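Vestitone reductase (Medicago sativa, PDB 2P4H) catalyses the stereospecific, NADPH-dependent reduction of (3R)-vestitone to the isoflavanol DMI, the penultimate step in the biosynthesis of the phytoalexin medicarpin. Local coordinates at residues V227-R232 with A297-K302; L187-G192 with R221-H226; T116-I121 with Y236-S241. All coordinates share one frame; numbering follows the deposited sequence.

Overall arrangement
From the N terminus, 116-121 leads into strand 119-125 of the parallel sheet and is separated by 114 residues from its partner 236-241, at the end of helix 227-239; contact 3 closes that long loop. Nested inside it, contact 2 closes the shorter excursion between 187-192 and 221-226, pairing two strands of the smaller mixed sheet. The chain then runs straight from 226 into helix 227-239, whose first turns meet 297-302 in contact 1. Contact 2 is complete before contact 1 opens, whereas contacts 1 and 3 cross. Helix 227-239 thus ties the parallel sheet to the C-terminal region; V227 packs on I190, and Y236 OH bonds A297 O.

Contact 1: V227-R232 with A297-K302; sequences VDDVAR and AGFDFK
The guanidinium of R232 has K302 CB over one face, 3.6 Å above the plane and toward the rim, while D300 O lies at its edge. That carbonyl oxygen is gripped end-on by two nitrogens, R232 NH1 at 2.8 Å and R232 NH2 at 3.0 Å, both close to the guanidinium plane. The R232 chain bends at chi3 (62°), which places NE near K302 CB. The F299 ring meets the same group through CZ, 3.3 Å from R232 NH1, with the two planes 34° apart; R232 CB lies at the ring's edge. F301 receives F299 CE2 over the centre of one face and D229 OD2 at its edge. D229 OD1 accepts a nearly straight bond from K302 N (2.8 Å, 171° at the hydrogen) on the syn side of the carboxylate. The same oxygen forms a salt bridge with R232 NH1, though the hydrogen bond within it is weak. D229 OD2 takes Y303 N, so the carboxylate holds two successive backbone amides. Farther out, a water links D228 OD2 to K302 NZ. D229 and R232, in the first turns of helix 227-239, thus bind the backbone of the loop that follows the Schellman motif at G298, in a Rossmann-type reductase.

Contact 2: L187-G192 with R221-H226; sequences LPFIVG and RFHMVH
F189 pairs with M224 in a parallel beta ladder in which strand 189-191 runs beside the end of strand 219-226, part of the small mixed sheet next to the Rossmann-type parallel sheet. The ladder is built from F189 N to H223 O, V225 N to F189 O and V191 N to V225 O, each 3.0 Å long. The F189 side chain begins with CB, 3.4 Å from H223 O and near M224 CG. CG lies beside the backbone N (chi1 -80°), and CD2 keeps to H223 O, which sits at the ring edge. Beyond it CE2 reaches F222 CD1 at 3.9 Å and CZ ends near the same atom. F222 turns its edge to the F189 face in a T-shaped pair, with planes at 66°. M224, on the face of F189, reaches across with CE to V191 CG2. The other side carries I190 and V225, lying side by side; I190 approaches F12, a residue predicted to bind NADP(+). H223 ND1 is bonded to P287 O, and H226, as N-cap of helix 227-239, uses ND1 for D228 N and NE2 for D311. Just before the strand, P188 packs CG on V225 CG1 and CB against H223, 3.2 Å from its O and 3.3 Å from its CD2.

Contact 3: T116-I121 with Y236-S241; sequences TVKRFI and YLLENS
In this Rossmann-type fold, the C-terminal end of helix 227-239 packs on residues 118-121, which lead into and along strand 119-125, where the R119 guanidinium reaches L237 O in the last turn and, weakly, N240 O just after it. The R119 side chain runs with CG anti to the backbone N (chi1 -168°), and the bend at chi3 (89°) puts NE beside L237 O. The grip is side-on: R119 NE lies 2.8 Å from L237 O and above the carbonyl plane, whereas R119 NH2, 3.1 Å from L237 O, approaches in that plane on a lone pair. The weak bond from R119 NH2 to N240 O measures 2.9 Å, and NH2 also bonds V242 O, just beyond the segment. R119 NH1 is held by a salt bridge to D181, so the positive group serves both a carboxylate and the carbonyl-rich end of the helix, where it would probably offset the helix dipole. K118 crosses L238 at about a right angle, with CE 3.6 Å from L238 CD1 and 3.2 Å from L238 O. On the buried side, I121 CD1 touches L237 CB at 4.0 Å. The last turn is closed by N240, whose N and ND2 both bond Y236 O. Strand 182-187 completes the packing: R119 and L237 both touch V183, I121 and L237 both touch L185, and strand 77-80 flanks 119-125 on its other edge.

Contact 1: V227-R232 with A297-K302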
# COMPACT_ATOMS: atom_id res chain seq x y z
N VAL A 227 -1.57 7.99 3.03
CA VAL A 227 -0.99 6.87 3.77
C VAL A 227 -1.61 6.65 5.15
O VAL A 227 -1.75 5.51 5.58
CB VAL A 227 0.55 7.04 3.91
CG1 VAL A 227 0.89 8.20 4.83
CG2 VAL A 227 1.18 5.75 4.42
N ASP A 228 -1.98 7.72 5.85
CA ASP A 228 -2.56 7.52 7.17
C ASP A 228 -3.98 6.95 7.07
O ASP A 228 -4.44 6.29 8.01
CB ASP A 228 -2.55 8.80 7.99
CG ASP A 228 -2.73 8.53 9.48
OD1 ASP A 228 -1.99 7.68 10.01
OD2 ASP A 228 -3.61 9.16 10.11
N ASP A 229 -4.68 7.20 5.97
CA ASP A 229 -6.00 6.61 5.83
C ASP A 229 -5.81 5.11 5.57
O ASP A 229 -6.65 4.30 5.95
CB ASP A 229 -6.80 7.26 4.70
CG ASP A 229 -7.64 8.43 5.19
OD1 ASP A 229 -8.14 8.36 6.33
OD2 ASP A 229 -7.81 9.41 4.43
N VAL A 230 -4.69 4.73 4.95
CA VAL A 230 -4.44 3.31 4.71
C VAL A 230 -4.21 2.64 6.07
O VAL A 230 -4.71 1.54 6.32
CB VAL A 230 -3.21 3.07 3.81
CG1 VAL A 230 -2.94 1.57 3.69
CG2 VAL A 230 -3.45 3.66 2.43
N ALA A 231 -3.46 3.30 6.95
CA ALA A 231 -3.20 2.74 8.28
C ALA A 231 -4.53 2.66 9.03
O ALA A 231 -4.81 1.67 9.69
CB ALA A 231 -2.20 3.62 9.04
N ARG A 232 -5.34 3.71 8.93
CA ARG A 232 -6.63 3.73 9.60
C ARG A 232 -7.53 2.61 9.08
O ARG A 232 -8.26 1.99 9.85
CB ARG A 232 -7.32 5.09 9.41
CG ARG A 232 -6.66 6.22 10.19
CD ARG A 232 -7.36 7.57 9.99
NE ARG A 232 -8.74 7.55 10.48
CZ ARG A 232 -9.81 7.38 9.71
NH1 ARG A 232 -9.68 7.23 8.40
NH2 ARG A 232 -11.02 7.34 10.26
N ALA A 297 -19.05 -0.27 4.10
CA ALA A 297 -18.73 -1.11 5.24
C ALA A 297 -18.58 -0.30 6.52
O ALA A 297 -18.37 -0.86 7.59
CB ALA A 297 -17.45 -1.91 4.98
N GLY A 298 -18.66 1.03 6.40
CA GLY A 298 -18.57 1.87 7.59
C GLY A 298 -17.29 2.65 7.80
O GLY A 298 -17.24 3.48 8.71
N PHE A 299 -16.27 2.40 6.99
CA PHE A 299 -15.01 3.12 7.13
C PHE A 299 -15.18 4.55 6.62
O PHE A 299 -15.85 4.79 5.62
CB PHE A 299 -13.91 2.44 6.32
CG PHE A 299 -12.58 3.15 6.40
CD1 PHE A 299 -11.86 3.18 7.58
CD2 PHE A 299 -12.07 3.81 5.28
CE1 PHE A 299 -10.64 3.86 7.66
CE2 PHE A 299 -10.85 4.49 5.35
CZ PHE A 299 -10.14 4.52 6.55
N ASP A 300 -14.56 5.50 7.31
CA ASP A 300 -14.63 6.90 6.91
C ASP A 300 -13.22 7.44 6.69
O ASP A 300 -12.36 7.32 7.57
CB ASP A 300 -15.32 7.74 7.99
CG ASP A 300 -16.77 7.36 8.19
OD1 ASP A 300 -17.04 6.22 8.62
OD2 ASP A 300 -17.65 8.21 7.91
N PHE A 301 -12.99 8.02 5.52
CA PHE A 301 -11.69 8.60 5.23
C PHE A 301 -11.54 9.91 5.98
O PHE A 301 -12.48 10.71 6.05
CB PHE A 301 -11.51 8.82 3.72
CG PHE A 301 -11.25 7.56 2.96
CD1 PHE A 301 -12.30 6.74 2.55
CD2 PHE A 301 -9.95 7.15 2.71
CE1 PHE A 301 -12.06 5.53 1.91
CE2 PHE A 301 -9.69 5.94 2.07
CZ PHE A 301 -10.74 5.12 1.67
N LYS A 302 -10.36 10.12 6.54
CA LYS A 302 -10.07 11.31 7.34
C LYS A 302 -9.41 12.46 6.58
O LYS A 302 -9.62 13.63 6.91
CB LYS A 302 -9.18 10.90 8.51
CG LYS A 302 -8.65 12.05 9.36
CD LYS A 302 -7.82 11.53 10.52
CE LYS A 302 -7.24 12.66 11.35
NZ LYS A 302 -6.44 12.16 12.50
O HOH W 1 -4.73 9.62 12.45

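Contact 2: L187-G192 with R221-H226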
# COMPACT_ATOMS: atom_id res chain seq x y z
N LEU A 187 -4.50 -1.03 -3.13
CA LEU A 187 -3.96 0.31 -2.94
C LEU A 187 -3.41 0.99 -4.18
O LEU A 187 -2.66 0.40 -4.95
CB LEU A 187 -2.88 0.27 -1.85
CG LEU A 187 -3.32 -0.31 -0.51
CD1 LEU A 187 -2.12 -0.48 0.41
CD2 LEU A 187 -4.35 0.61 0.13
N PRO A 188 -3.78 2.26 -4.38
CA PRO A 188 -3.34 3.08 -5.51
C PRO A 188 -2.02 3.75 -5.11
O PRO A 188 -1.24 3.18 -4.35
CB PRO A 188 -4.48 4.07 -5.66
CG PRO A 188 -4.81 4.37 -4.22
CD PRO A 188 -4.75 3.00 -3.55
N PHE A 189 -1.75 4.95 -5.62
CA PHE A 189 -0.54 5.66 -5.22
C PHE A 189 -0.74 6.08 -3.77
O PHE A 189 -1.68 6.83 -3.47
CB PHE A 189 -0.32 6.90 -6.09
CG PHE A 189 0.28 6.61 -7.44
CD1 PHE A 189 1.65 6.68 -7.63
CD2 PHE A 189 -0.53 6.29 -8.52
CE1 PHE A 189 2.22 6.42 -8.88
CE2 PHE A 189 0.02 6.03 -9.77
CZ PHE A 189 1.40 6.10 -9.95
N ILE A 190 0.12 5.60 -2.88
CA ILE A 190 0.04 5.93 -1.45
C ILE A 190 0.92 7.15 -1.20
O ILE A 190 2.13 7.13 -1.48
CB ILE A 190 0.52 4.75 -0.60
CG1 ILE A 190 -0.30 3.50 -0.95
CG2 ILE A 190 0.39 5.08 0.88
CD1 ILE A 190 0.26 2.23 -0.35
N VAL A 191 0.33 8.21 -0.66
CA VAL A 191 1.04 9.47 -0.46
C VAL A 191 0.77 10.12 0.90
O VAL A 191 -0.33 10.04 1.43
CB VAL A 191 0.64 10.46 -1.59
CG1 VAL A 191 1.37 11.80 -1.43
CG2 VAL A 191 0.95 9.84 -2.95
N GLY A 192 1.79 10.79 1.45
CA GLY A 192 1.65 11.48 2.72
C GLY A 192 3.01 11.68 3.35
O GLY A 192 4.01 11.74 2.65
N ARG A 221 -3.29 10.65 -14.94
CA ARG A 221 -4.47 10.61 -14.08
C ARG A 221 -4.11 9.57 -13.03
O ARG A 221 -3.90 8.40 -13.34
CB ARG A 221 -5.76 10.21 -14.80
CG ARG A 221 -6.97 10.35 -13.88
CD ARG A 221 -8.28 10.19 -14.62
NE ARG A 221 -8.42 8.84 -15.16
CZ ARG A 221 -9.19 8.52 -16.19
NH1 ARG A 221 -9.91 9.46 -16.80
NH2 ARG A 221 -9.25 7.26 -16.61
N PHE A 222 -4.02 10.03 -11.79
CA PHE A 222 -3.60 9.21 -10.66
C PHE A 222 -4.68 8.75 -9.70
O PHE A 222 -5.46 9.58 -9.22
CB PHE A 222 -2.60 10.00 -9.79
CG PHE A 222 -1.37 10.49 -10.51
CD1 PHE A 222 -0.13 9.90 -10.26
CD2 PHE A 222 -1.42 11.57 -11.38
CE1 PHE A 222 1.03 10.38 -10.85
CE2 PHE A 222 -0.25 12.07 -11.99
CZ PHE A 222 0.97 11.46 -11.71
N HIS A 223 -4.75 7.45 -9.41
CA HIS A 223 -5.65 7.01 -8.36
C HIS A 223 -4.74 7.15 -7.13
O HIS A 223 -3.56 6.78 -7.17
CB HIS A 223 -6.20 5.57 -8.55
CG HIS A 223 -5.28 4.59 -9.21
ND1 HIS A 223 -5.72 3.73 -10.20
CD2 HIS A 223 -3.99 4.24 -8.96
CE1 HIS A 223 -4.75 2.89 -10.52
NE2 HIS A 223 -3.69 3.18 -9.78
N MET A 224 -5.26 7.73 -6.05
CA MET A 224 -4.45 8.01 -4.87
C MET A 224 -5.16 7.83 -3.53
O MET A 224 -6.39 7.76 -3.47
CB MET A 224 -3.95 9.47 -4.94
CG MET A 224 -3.41 9.90 -6.31
SD MET A 224 -2.90 11.63 -6.36
CE MET A 224 -1.33 11.51 -5.52
N VAL A 225 -4.37 7.76 -2.46
CA VAL A 225 -4.88 7.62 -1.10
C VAL A 225 -3.83 8.17 -0.13
O VAL A 225 -2.64 8.13 -0.41
CB VAL A 225 -5.18 6.14 -0.73
CG1 VAL A 225 -3.89 5.32 -0.69
CG2 VAL A 225 -5.91 6.06 0.60
N HIS A 226 -4.30 8.72 1.00
CA HIS A 226 -3.40 9.25 2.02
C HIS A 226 -2.88 8.05 2.82
O HIS A 226 -3.67 7.20 3.24
CB HIS A 226 -4.16 10.21 2.94
CG HIS A 226 -3.27 11.00 3.85
ND1 HIS A 226 -2.47 10.42 4.81
CD2 HIS A 226 -3.07 12.34 3.95
CE1 HIS A 226 -1.81 11.36 5.46
NE2 HIS A 226 -2.15 12.53 4.96

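Contact 3: T116-I121 with Y236-S241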
# COMPACT_ATOMS: atom_id res chain seq x y z
N THR A 116 -5.26 -16.90 18.14
CA THR A 116 -5.55 -15.50 18.44
C THR A 116 -5.77 -14.53 17.28
O THR A 116 -6.42 -13.50 17.46
CB THR A 116 -4.44 -14.92 19.32
OG1 THR A 116 -3.17 -15.11 18.68
CG2 THR A 116 -4.42 -15.60 20.68
N VAL A 117 -5.23 -14.82 16.10
CA VAL A 117 -5.40 -13.91 14.97
C VAL A 117 -6.85 -13.83 14.50
O VAL A 117 -7.44 -14.84 14.11
CB VAL A 117 -4.50 -14.31 13.78
CG1 VAL A 117 -4.80 -13.42 12.58
CG2 VAL A 117 -3.03 -14.18 14.17
N LYS A 118 -7.43 -12.63 14.53
CA LYS A 118 -8.81 -12.44 14.10
C LYS A 118 -8.91 -11.92 12.67
O LYS A 118 -9.96 -12.05 12.04
CB LYS A 118 -9.56 -11.53 15.07
CG LYS A 118 -8.98 -10.14 15.27
CD LYS A 118 -9.80 -9.37 16.30
CE LYS A 118 -9.29 -7.96 16.50
NZ LYS A 118 -10.12 -7.23 17.50
N ARG A 119 -7.84 -11.31 12.17
CA ARG A 119 -7.85 -10.82 10.80
C ARG A 119 -6.44 -10.77 10.22
O ARG A 119 -5.49 -10.36 10.89
CB ARG A 119 -8.47 -9.42 10.71
CG ARG A 119 -8.76 -9.00 9.26
CD ARG A 119 -10.12 -9.49 8.78
NE ARG A 119 -11.16 -8.51 9.08
CZ ARG A 119 -12.41 -8.56 8.64
NH1 ARG A 119 -12.81 -9.56 7.86
NH2 ARG A 119 -13.25 -7.59 8.95
N PHE A 120 -6.33 -11.21 8.97
CA PHE A 120 -5.08 -11.20 8.22
C PHE A 120 -5.33 -10.21 7.10
O PHE A 120 -6.23 -10.41 6.28
CB PHE A 120 -4.78 -12.60 7.65
CG PHE A 120 -3.49 -12.69 6.87
CD1 PHE A 120 -3.41 -12.19 5.58
CD2 PHE A 120 -2.37 -13.27 7.45
CE1 PHE A 120 -2.21 -12.27 4.86
CE2 PHE A 120 -1.17 -13.36 6.74
CZ PHE A 120 -1.09 -12.86 5.44
N ILE A 121 -4.56 -9.13 7.07
CA ILE A 121 -4.75 -8.11 6.04
C ILE A 121 -3.56 -8.06 5.11
O ILE A 121 -2.42 -7.80 5.52
CB ILE A 121 -4.99 -6.72 6.68
CG1 ILE A 121 -6.16 -6.80 7.65
CG2 ILE A 121 -5.29 -5.70 5.59
CD1 ILE A 121 -6.56 -5.47 8.28
N TYR A 236 -9.32 -0.33 11.19
CA TYR A 236 -10.77 -0.45 11.09
C TYR A 236 -11.20 -1.88 10.74
O TYR A 236 -12.08 -2.45 11.38
CB TYR A 236 -11.32 0.51 10.03
CG TYR A 236 -12.83 0.47 9.93
CD1 TYR A 236 -13.63 1.21 10.79
CD2 TYR A 236 -13.45 -0.37 9.00
CE1 TYR A 236 -15.01 1.12 10.74
CE2 TYR A 236 -14.84 -0.47 8.95
CZ TYR A 236 -15.61 0.27 9.82
OH TYR A 236 -16.98 0.18 9.77
N LEU A 237 -10.57 -2.45 9.72
CA LEU A 237 -10.91 -3.80 9.29
C LEU A 237 -10.50 -4.86 10.30
O LEU A 237 -11.06 -5.96 10.32
CB LEU A 237 -10.29 -4.07 7.92
CG LEU A 237 -10.90 -3.18 6.83
CD1 LEU A 237 -10.08 -3.27 5.55
CD2 LEU A 237 -12.35 -3.59 6.58
N LEU A 238 -9.53 -4.55 11.15
CA LEU A 238 -9.10 -5.48 12.18
C LEU A 238 -10.11 -5.46 13.33
O LEU A 238 -10.43 -6.51 13.90
CB LEU A 238 -7.73 -5.09 12.72
CG LEU A 238 -7.29 -5.79 14.02
CD1 LEU A 238 -7.08 -7.27 13.77
CD2 LEU A 238 -6.01 -5.15 14.54
N GLU A 239 -10.61 -4.27 13.66
CA GLU A 239 -11.55 -4.10 14.77
C GLU A 239 -13.02 -4.30 14.45
O GLU A 239 -13.83 -4.54 15.36
CB GLU A 239 -11.36 -2.70 15.38
CG GLU A 239 -9.94 -2.37 15.81
CD GLU A 239 -9.81 -1.00 16.45
OE1 GLU A 239 -10.60 -0.09 16.09
OE2 GLU A 239 -8.92 -0.82 17.30
N ASN A 240 -13.39 -4.19 13.18
CA ASN A 240 -14.78 -4.35 12.77
C ASN A 240 -14.96 -5.59 11.91
O ASN A 240 -14.36 -5.72 10.84
CB ASN A 240 -15.24 -3.10 12.03
CG ASN A 240 -15.23 -1.87 12.92
OD1 ASN A 240 -16.20 -1.59 13.62
ND2 ASN A 240 -14.12 -1.14 12.91
N SER A 241 -15.81 -6.50 12.38
CA SER A 241 -16.07 -7.77 11.71
C SER A 241 -16.88 -7.72 10.41
O SER A 241 -17.79 -8.53 10.22
CB SER A 241 -16.74 -8.74 12.69
OG SER A 241 -17.95 -8.20 13.17